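Side-chain contacts in CEP104 (Gallus gallus, PDB 5JO8), which is a centriolar protein whose TOG domain, the part described here, probably binds tubulin or microtubules: residues 86-91 with 128-133; 157-162 with 201-206; 101-106 with 148-153. All blocks are in the same frame, centred on the assembly; numbering follows the deposited sequence. Where two conformers were deposited one is given.

Interaction 1 (86-91 with 128-133)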
loop_
_atom_site.group_PDB
_atom_site.type_symbol
_atom_site.label_atom_id
_atom_site.label_comp_id
_atom_site.label_asym_id
_atom_site.label_seq_id
_atom_site.Cartn_x
_atom_site.Cartn_y
_atom_site.Cartn_z
ATOM N N ALA A 86 -9.339 4.424 -16.337
ATOM C CA ALA A 86 -10.102 5.584 -15.906
ATOM C C ALA A 86 -10.624 5.396 -14.476
ATOM O O ALA A 86 -10.653 6.343 -13.685
ATOM C CB ALA A 86 -11.257 5.852 -16.869
ATOM N N ALA A 87 -11.048 4.180 -14.156
ATOM C CA ALA A 87 -11.541 3.891 -12.809
ATOM C C ALA A 87 -10.422 4.042 -11.780
ATOM O O ALA A 87 -10.640 4.602 -10.709
ATOM C CB ALA A 87 -12.144 2.488 -12.750
ATOM N N ILE A 88 -9.229 3.556 -12.122
ATOM C CA ILE A 88 -8.069 3.656 -11.240
ATOM C C ILE A 88 -7.663 5.114 -11.040
ATOM O O ILE A 88 -7.268 5.508 -9.942
ATOM C CB ILE A 88 -6.903 2.741 -11.708
ATOM C CG1 ILE A 88 -7.255 1.257 -11.526
ATOM C CG2 ILE A 88 -5.587 3.088 -11.020
ATOM C CD1 ILE A 88 -7.450 0.787 -10.059
ATOM N N PHE A 89 -7.771 5.924 -12.085
ATOM C CA PHE A 89 -7.541 7.360 -11.972
ATOM C C PHE A 89 -8.435 7.957 -10.873
ATOM O O PHE A 89 -7.970 8.728 -10.019
ATOM C CB PHE A 89 -7.803 8.054 -13.332
ATOM C CG PHE A 89 -7.712 9.555 -13.275
ATOM C CD1 PHE A 89 -8.825 10.325 -12.980
ATOM C CD2 PHE A 89 -6.504 10.200 -13.506
ATOM C CE1 PHE A 89 -8.737 11.707 -12.902
ATOM C CE2 PHE A 89 -6.415 11.590 -13.441
ATOM C CZ PHE A 89 -7.541 12.337 -13.134
ATOM N N LEU A 90 -9.714 7.589 -10.880
ATOM C CA LEU A 90 -10.651 8.096 -9.880
ATOM C C LEU A 90 -10.382 7.496 -8.495
ATOM O O LEU A 90 -10.491 8.195 -7.492
ATOM C CB LEU A 90 -12.103 7.861 -10.318
ATOM C CG LEU A 90 -12.477 8.625 -11.594
ATOM C CD1 LEU A 90 -13.895 8.263 -12.030
ATOM C CD2 LEU A 90 -12.354 10.137 -11.410
ATOM N N VAL A 91 -10.019 6.215 -8.450
ATOM C CA VAL A 91 -9.648 5.555 -7.195
ATOM C C VAL A 91 -8.472 6.265 -6.545
ATOM O O VAL A 91 -8.474 6.503 -5.335
ATOM C CB VAL A 91 -9.323 4.071 -7.416
ATOM C CG1 VAL A 91 -8.660 3.464 -6.175
ATOM C CG2 VAL A 91 -10.578 3.300 -7.747
ATOM N N THR A 128 -3.343 -5.761 -13.423
ATOM C CA THR A 128 -3.340 -5.899 -11.962
ATOM C C THR A 128 -2.204 -5.080 -11.373
ATOM O O THR A 128 -2.375 -4.376 -10.367
ATOM C CB THR A 128 -3.132 -7.351 -11.554
ATOM O OG1 THR A 128 -4.021 -8.178 -12.315
ATOM C CG2 THR A 128 -3.410 -7.544 -10.059
ATOM N N SER A 129 -1.032 -5.189 -11.987
ATOM C CA SER A 129 0.147 -4.455 -11.549
ATOM C C SER A 129 -0.097 -2.954 -11.570
ATOM O O SER A 129 0.227 -2.250 -10.609
ATOM C CB SER A 129 1.347 -4.798 -12.432
ATOM O OG SER A 129 2.449 -3.973 -12.107
ATOM N N HIS A 130 -0.667 -2.461 -12.663
ATOM C CA HIS A 130 -1.026 -1.053 -12.772
ATOM C C HIS A 130 -1.936 -0.629 -11.604
ATOM O O HIS A 130 -1.718 0.425 -10.992
ATOM C CB HIS A 130 -1.728 -0.795 -14.107
ATOM C CG HIS A 130 -2.253 0.598 -14.254
ATOM N ND1 HIS A 130 -1.489 1.629 -14.764
ATOM C CD2 HIS A 130 -3.463 1.132 -13.964
ATOM C CE1 HIS A 130 -2.212 2.735 -14.789
ATOM N NE2 HIS A 130 -3.412 2.462 -14.302
ATOM N N CYS A 131 -2.938 -1.448 -11.285
ATOM C CA CYS A 131 -3.867 -1.102 -10.199
ATOM C C CYS A 131 -3.139 -0.930 -8.877
ATOM O O CYS A 131 -3.406 0.021 -8.132
ATOM C CB CYS A 131 -4.940 -2.172 -10.007
ATOM S SG CYS A 131 -6.078 -2.331 -11.412
ATOM N N VAL A 132 -2.257 -1.872 -8.578
ATOM C CA VAL A 132 -1.513 -1.839 -7.316
ATOM C C VAL A 132 -0.528 -0.668 -7.311
ATOM O O VAL A 132 -0.474 0.097 -6.350
ATOM C CB VAL A 132 -0.796 -3.171 -7.026
ATOM C CG1 VAL A 132 0.007 -3.068 -5.726
ATOM C CG2 VAL A 132 -1.803 -4.306 -6.929
ATOM N N GLU A 133 0.241 -0.500 -8.381
ATOM C CA GLU A 133 1.264 0.545 -8.405
ATOM C C GLU A 133 0.673 1.947 -8.305
ATOM O O GLU A 133 1.279 2.832 -7.711
ATOM C CB GLU A 133 2.123 0.441 -9.667
ATOM C CG GLU A 133 2.973 -0.820 -9.762
ATOM C CD GLU A 133 4.144 -0.835 -8.781
ATOM O OE1 GLU A 133 4.388 0.187 -8.112
ATOM O OE2 GLU A 133 4.829 -1.875 -8.690
#
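I88 lays its CD1 methyl against the thiol of C131, and on its other branch it meets the imidazole of H130. The two branches divide the work. CG1 lies beside the backbone N (chi1 -69°) and carries CD1 to C131. There CD1 stands 3.7 Å from C131 SG and 3.9 Å from C131 CB. The CG1 methylene of I88 is also close, 3.8 Å from C131 SG. The sulfur therefore rests along the whole CG1-CD1 arm and not on one methyl alone. CG2 of I88 takes the other side, anti to the backbone N. It approaches the H130 ring obliquely, 4.0 Å from H130 NE2 and 4.1 Å from H130 CD2. The side chains of I88 and H130 lie alongside, pointing contrary ways. In H130, CG is anti to the backbone N (chi1 174°), which sends the ring toward I88. The backbones come closest at this point, with I88 CA 6.4 Å from C131 CA.

The contact joins helix 77-94 to helix 125-142 in the all-helical TOG domain. Helix 100-121 joins the same packing: L110 touches I88, and I113 touches C131. L84, one turn before I88, touches both H130 and C131.

No hydrogen bond spans the two segments. The contact therefore rests on van der Waals packing and hydrophobic burial. I88 and C131 are both buried. The partly exposed H130 ring offers NE2 and CD2 to the CG2 methyl by van der Waals contact alone.

Interaction 2 (157-162 with 201-206); sequences FIQEMA and LKEMGT
Q159 and E203 meet at about a right angle. E203 points at the other helix, while Q159 leaves its own at an angle and only its amide end draws near. Both chains are extended beyond CG, and both start with CG anti to the backbone N. Their flat end groups are turned almost perpendicular, with amide and carboxylate planes 85° apart. The nearest atoms are two oxygens, Q159 OE1 and E203 OE1, 3.8 Å apart. This is a loose approach of two acceptors, and no hydrogen bond forms between the segments.

The second touch lies deeper. M204 bends at chi3 (74°) and brings its CE methyl to the backbone oxygen of A162, with M204 CE 3.9 Å from A162 O. A162 directs its own CB toward the other helix, but it meets M204 through the carbonyl. After M204 the helix ends, and G205 takes a positive phi.

The contact links helix 148-163 to the end of helix 187-204, two helices of the TOG domain. L200 of the latter also touches Q159 and A162, and C199 touches Q159. K168 and S209, both in loops, pack on M204. On another side of helix 148-163, I158 and M161 pack on L139 of helix 125-142.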
loop_
_atom_site.group_PDB
_atom_site.type_symbol
_atom_site.label_atom_id
_atom_site.label_comp_id
_atom_site.label_asym_id
_atom_site.label_seq_id
_atom_site.Cartn_x
_atom_site.Cartn_y
_atom_site.Cartn_z
ATOM N N PHE A 157 -6.217 -2.862 4.880
ATOM C CA PHE A 157 -6.483 -3.010 3.450
ATOM C C PHE A 157 -5.211 -3.395 2.705
ATOM O O PHE A 157 -5.249 -4.267 1.831
ATOM C CB PHE A 157 -7.066 -1.739 2.834
ATOM C CG PHE A 157 -7.484 -1.918 1.395
ATOM C CD1 PHE A 157 -8.723 -2.457 1.087
ATOM C CD2 PHE A 157 -6.640 -1.550 0.365
ATOM C CE1 PHE A 157 -9.106 -2.641 -0.243
ATOM C CE2 PHE A 157 -7.031 -1.725 -0.964
ATOM C CZ PHE A 157 -8.260 -2.260 -1.258
ATOM N N ILE A 158 -4.093 -2.752 3.043
ATOM C CA ILE A 158 -2.816 -3.085 2.410
ATOM C C ILE A 158 -2.446 -4.533 2.691
ATOM O O ILE A 158 -2.011 -5.260 1.796
ATOM C CB ILE A 158 -1.695 -2.109 2.803
ATOM C CG1 ILE A 158 -1.931 -0.729 2.192
ATOM C CG2 ILE A 158 -0.339 -2.654 2.355
ATOM C CD1 ILE A 158 -1.129 0.370 2.867
ATOM N N GLN A 159 -2.618 -4.941 3.944
ATOM C CA GLN A 159 -2.346 -6.308 4.358
ATOM C C GLN A 159 -3.173 -7.308 3.535
ATOM O O GLN A 159 -2.632 -8.298 3.019
ATOM C CB GLN A 159 -2.613 -6.440 5.865
ATOM C CG GLN A 159 -2.107 -7.704 6.523
ATOM C CD GLN A 159 -2.583 -7.821 7.969
ATOM O OE1 GLN A 159 -2.551 -8.899 8.560
ATOM N NE2 GLN A 159 -3.028 -6.707 8.538
ATOM N N GLU A 160 -4.466 -7.025 3.368
ATOM C CA GLU A 160 -5.363 -7.909 2.631
ATOM C C GLU A 160 -4.996 -7.918 1.147
ATOM O O GLU A 160 -4.966 -8.981 0.519
ATOM C CB GLU A 160 -6.835 -7.503 2.831
ATOM C CG GLU A 160 -7.348 -7.716 4.259
ATOM C CD GLU A 160 -8.834 -7.449 4.404
ATOM O OE1 GLU A 160 -9.199 -6.600 5.248
ATOM O OE2 GLU A 160 -9.635 -8.092 3.688
ATOM N N MET A 161 -4.699 -6.744 0.596
ATOM C CA MET A 161 -4.342 -6.652 -0.815
ATOM C C MET A 161 -3.080 -7.449 -1.128
ATOM O O MET A 161 -2.996 -8.091 -2.172
ATOM C CB MET A 161 -4.195 -5.195 -1.259
ATOM C CG MET A 161 -3.830 -5.048 -2.740
ATOM S SD MET A 161 -3.988 -3.356 -3.327
ATOM C CE MET A 161 -2.751 -2.501 -2.344
ATOM N N ALA A 162 -2.110 -7.427 -0.219
ATOM C CA ALA A 162 -0.863 -8.170 -0.403
ATOM C C ALA A 162 -1.084 -9.678 -0.538
ATOM O O ALA A 162 -0.308 -10.376 -1.210
ATOM C CB ALA A 162 0.101 -7.881 0.765
ATOM N N LEU A 201 5.699 -9.997 6.924
ATOM C CA LEU A 201 6.846 -10.900 6.932
ATOM C C LEU A 201 6.522 -12.193 7.689
ATOM O O LEU A 201 6.813 -13.288 7.211
ATOM C CB LEU A 201 8.057 -10.208 7.547
ATOM C CG LEU A 201 9.376 -10.973 7.560
ATOM C CD1 LEU A 201 9.714 -11.470 6.159
ATOM C CD2 LEU A 201 10.469 -10.062 8.096
ATOM N N LYS A 202 5.909 -12.067 8.862
ATOM C CA LYS A 202 5.517 -13.243 9.634
ATOM C C LYS A 202 4.613 -14.156 8.820
ATOM O O LYS A 202 4.824 -15.367 8.761
ATOM C CB LYS A 202 4.767 -12.835 10.898
ATOM C CG LYS A 202 5.599 -12.206 11.981
ATOM C CD LYS A 202 4.721 -11.958 13.197
ATOM C CE LYS A 202 5.402 -11.063 14.202
ATOM N NZ LYS A 202 4.506 -10.773 15.354
ATOM N N GLU A 203 3.606 -13.556 8.194
ATOM C CA GLU A 203 2.593 -14.289 7.447
ATOM C C GLU A 203 3.112 -14.887 6.134
ATOM O O GLU A 203 2.726 -15.995 5.757
ATOM C CB GLU A 203 1.412 -13.368 7.154
ATOM C CG GLU A 203 0.169 -14.091 6.705
ATOM C CD GLU A 203 -1.061 -13.215 6.787
ATOM O OE1 GLU A 203 -0.984 -12.139 7.415
ATOM O OE2 GLU A 203 -2.105 -13.606 6.223
ATOM N N MET A 204 3.987 -14.163 5.439
ATOM C CA MET A 204 4.356 -14.541 4.078
ATOM C C MET A 204 5.721 -15.213 3.968
ATOM O O MET A 204 5.963 -15.973 3.033
ATOM C CB MET A 204 4.320 -13.317 3.164
ATOM C CG MET A 204 3.023 -12.526 3.236
ATOM S SD MET A 204 3.002 -11.123 2.099
ATOM C CE MET A 204 2.789 -11.976 0.544
ATOM N N GLY A 205 6.610 -14.916 4.905
ATOM C CA GLY A 205 7.961 -15.453 4.871
ATOM C C GLY A 205 8.796 -14.864 3.750
ATOM O O GLY A 205 8.439 -13.830 3.171
ATOM N N THR A 206 9.899 -15.533 3.420
ATOM C CA THR A 206 10.860 -14.989 2.461
ATOM C C THR A 206 11.067 -15.840 1.206
ATOM O O THR A 206 12.017 -15.617 0.450
ATOM C CB THR A 206 12.221 -14.748 3.128
ATOM O OG1 THR A 206 12.633 -15.941 3.812
ATOM C CG2 THR A 206 12.119 -13.608 4.125
#

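Interaction 3 (101-106 with 148-153)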
loop_
_atom_site.group_PDB
_atom_site.type_symbol
_atom_site.label_atom_id
_atom_site.label_comp_id
_atom_site.label_asym_id
_atom_site.label_seq_id
_atom_site.Cartn_x
_atom_site.Cartn_y
_atom_site.Cartn_z
ATOM N N SER A 101 -16.831 7.487 4.083
ATOM C CA SER A 101 -17.702 6.803 3.126
ATOM C C SER A 101 -17.115 6.882 1.720
ATOM O O SER A 101 -17.216 5.925 0.943
ATOM C CB SER A 101 -19.130 7.361 3.150
ATOM O OG SER A 101 -19.159 8.689 2.673
ATOM N N VAL A 102 -16.482 8.004 1.398
ATOM C CA VAL A 102 -15.860 8.161 0.074
ATOM C C VAL A 102 -14.628 7.267 -0.033
ATOM O O VAL A 102 -14.431 6.572 -1.036
ATOM C CB VAL A 102 -15.508 9.619 -0.224
ATOM C CG1 VAL A 102 -14.895 9.744 -1.613
ATOM C CG2 VAL A 102 -16.747 10.499 -0.106
ATOM N N PHE A 103 -13.790 7.294 0.995
ATOM C CA PHE A 103 -12.599 6.453 1.046
ATOM C C PHE A 103 -12.991 4.972 0.916
ATOM O O PHE A 103 -12.381 4.222 0.142
ATOM C CB PHE A 103 -11.846 6.715 2.363
ATOM C CG PHE A 103 -10.599 5.895 2.536
ATOM C CD1 PHE A 103 -9.470 6.145 1.773
ATOM C CD2 PHE A 103 -10.546 4.894 3.496
ATOM C CE1 PHE A 103 -8.318 5.392 1.937
ATOM C CE2 PHE A 103 -9.393 4.138 3.662
ATOM C CZ PHE A 103 -8.277 4.391 2.894
ATOM N N GLN A 104 -14.015 4.554 1.656
ATOM C CA GLN A 104 -14.463 3.170 1.612
ATOM C C GLN A 104 -14.990 2.783 0.229
ATOM O O GLN A 104 -14.768 1.663 -0.230
ATOM C CB GLN A 104 -15.522 2.902 2.687
ATOM C CG GLN A 104 -14.959 2.886 4.104
ATOM C CD GLN A 104 -14.016 1.723 4.355
ATOM O OE1 GLN A 104 -14.145 0.660 3.747
ATOM N NE2 GLN A 104 -13.059 1.923 5.246
ATOM N N ALA A 105 -15.692 3.695 -0.434
ATOM C CA ALA A 105 -16.192 3.397 -1.772
ATOM C C ALA A 105 -14.998 3.201 -2.696
ATOM O O ALA A 105 -15.040 2.340 -3.579
ATOM C CB ALA A 105 -17.109 4.498 -2.277
ATOM N N SER A 106 -13.922 3.960 -2.486
ATOM C CA SER A 106 -12.746 3.804 -3.342
ATOM C C SER A 106 -12.088 2.444 -3.125
ATOM O O SER A 106 -11.624 1.808 -4.080
ATOM C CB SER A 106 -11.745 4.945 -3.154
ATOM O OG SER A 106 -10.916 4.735 -2.026
ATOM N N SER A 148 -6.094 6.995 14.656
ATOM C CA SER A 148 -5.803 5.565 14.693
ATOM C C SER A 148 -6.782 4.735 13.875
ATOM O O SER A 148 -6.379 3.772 13.225
ATOM C CB SER A 148 -5.778 5.062 16.141
ATOM O OG SER A 148 -7.047 5.217 16.748
ATOM N N ARG A 149 -8.055 5.119 13.885
ATOM C CA ARG A 149 -9.071 4.378 13.156
ATOM C C ARG A 149 -8.680 4.236 11.696
ATOM O O ARG A 149 -8.724 3.138 11.137
ATOM C CB ARG A 149 -10.430 5.081 13.252
ATOM C CG ARG A 149 -11.580 4.257 12.691
ATOM C CD ARG A 149 -12.776 5.133 12.329
ATOM N NE ARG A 149 -12.396 6.173 11.381
ATOM C CZ ARG A 149 -12.322 5.998 10.066
ATOM N NH1 ARG A 149 -11.962 7.008 9.288
ATOM N NH2 ARG A 149 -12.615 4.820 9.530
ATOM N N LEU A 150 -8.278 5.347 11.095
ATOM C CA LEU A 150 -7.995 5.354 9.663
ATOM C C LEU A 150 -6.661 4.667 9.381
ATOM O O LEU A 150 -6.532 3.973 8.374
ATOM C CB LEU A 150 -8.016 6.779 9.098
ATOM C CG LEU A 150 -8.141 6.977 7.578
ATOM C CD1 LEU A 150 -6.795 7.194 6.932
ATOM C CD2 LEU A 150 -8.860 5.805 6.911
ATOM N N ARG A 151 -5.671 4.842 10.258
ATOM C CA ARG A 151 -4.377 4.173 10.074
ATOM C C ARG A 151 -4.573 2.668 10.017
ATOM O O ARG A 151 -3.941 1.972 9.224
ATOM C CB ARG A 151 -3.423 4.496 11.229
ATOM C CG ARG A 151 -2.990 5.933 11.296
ATOM C CD ARG A 151 -1.752 6.085 12.173
ATOM N NE ARG A 151 -1.954 5.658 13.563
ATOM C CZ ARG A 151 -2.418 6.445 14.530
ATOM N NH1 ARG A 151 -2.738 7.700 14.266
ATOM N NH2 ARG A 151 -2.553 5.977 15.764
ATOM N N ILE A 152 -5.458 2.172 10.864
ATOM C CA ILE A 152 -5.734 0.752 10.952
ATOM C C ILE A 152 -6.484 0.279 9.716
ATOM O O ILE A 152 -6.156 -0.759 9.158
ATOM C CB ILE A 152 -6.495 0.412 12.241
ATOM C CG1 ILE A 152 -5.602 0.656 13.466
ATOM C CG2 ILE A 152 -6.997 -1.029 12.202
ATOM C CD1 ILE A 152 -6.371 0.699 14.775
ATOM N N VAL A 153 -7.496 1.039 9.301
ATOM C CA VAL A 153 -8.263 0.700 8.108
ATOM C C VAL A 153 -7.332 0.575 6.922
ATOM O O VAL A 153 -7.364 -0.429 6.203
ATOM C CB VAL A 153 -9.370 1.724 7.834
ATOM C CG1 VAL A 153 -9.943 1.526 6.436
ATOM C CG2 VAL A 153 -10.464 1.592 8.868
HETATM O O HOH W 1 -12.594 4.460 6.441
#
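Both apolar contacts are made by the F103 ring, through its CD2-CE2 bond. With CG anti to the backbone N (chi1 180°), the ring reaches toward helix 148-163. Its CE2 lies 3.7 Å from L150 CD2, and the methyl comes in obliquely. The same F103 CE2 is 3.8 Å from V153 CG1, which sits at the ring edge, in the ring plane. F103 and V153 lie alongside, pointing contrary ways.

A polar group also packs on V153. Q104 NE2 is 3.4 Å from V153 CG1, a tight van der Waals contact of amide N with methyl and no hydrogen bond. The two groups are brought together from the two helices.

TOG domains are arrays of HEAT-like helical repeats. Here the local axes of helices 100-121 and 148-163 are 12.7 Å apart and nearly parallel, at 4°. Helix 125-142 lies between them in the chain, and its R142 makes a cation-pi contact with F103.

One water bridges the two helices. It accepts from Q104 NE2 at 2.8 Å and from R149 NH2 at 3.1 Å. The water lies in the guanidinium plane, at its edge. Q104 bends at chi2 (-67°), which brings its amide to this bridge. A direct hydrogen bond stays within helix 100-121: S106 OG donates to F103 O at 2.7 Å.

In the fold
From the N terminus, helix 77-94 is the first to take part. Interaction 1 ties it to helix 125-142, past the intervening helix 100-121. Interaction 3 opens on that intervening helix and closes on helix 148-163, so interactions 1 and 3 cross along the chain. They also touch, where V91 CG1 packs 4.0 Å from S106 O. Interaction 2 opens after both have closed. It starts farther along helix 148-163, three residues beyond the segment used by interaction 3, and closes on helix 187-204, with helix 173-177 between them in the chain. Together the three contacts link five long helices of the TOG domain. The centres of the three contacts lie 18 to 20 Å apart.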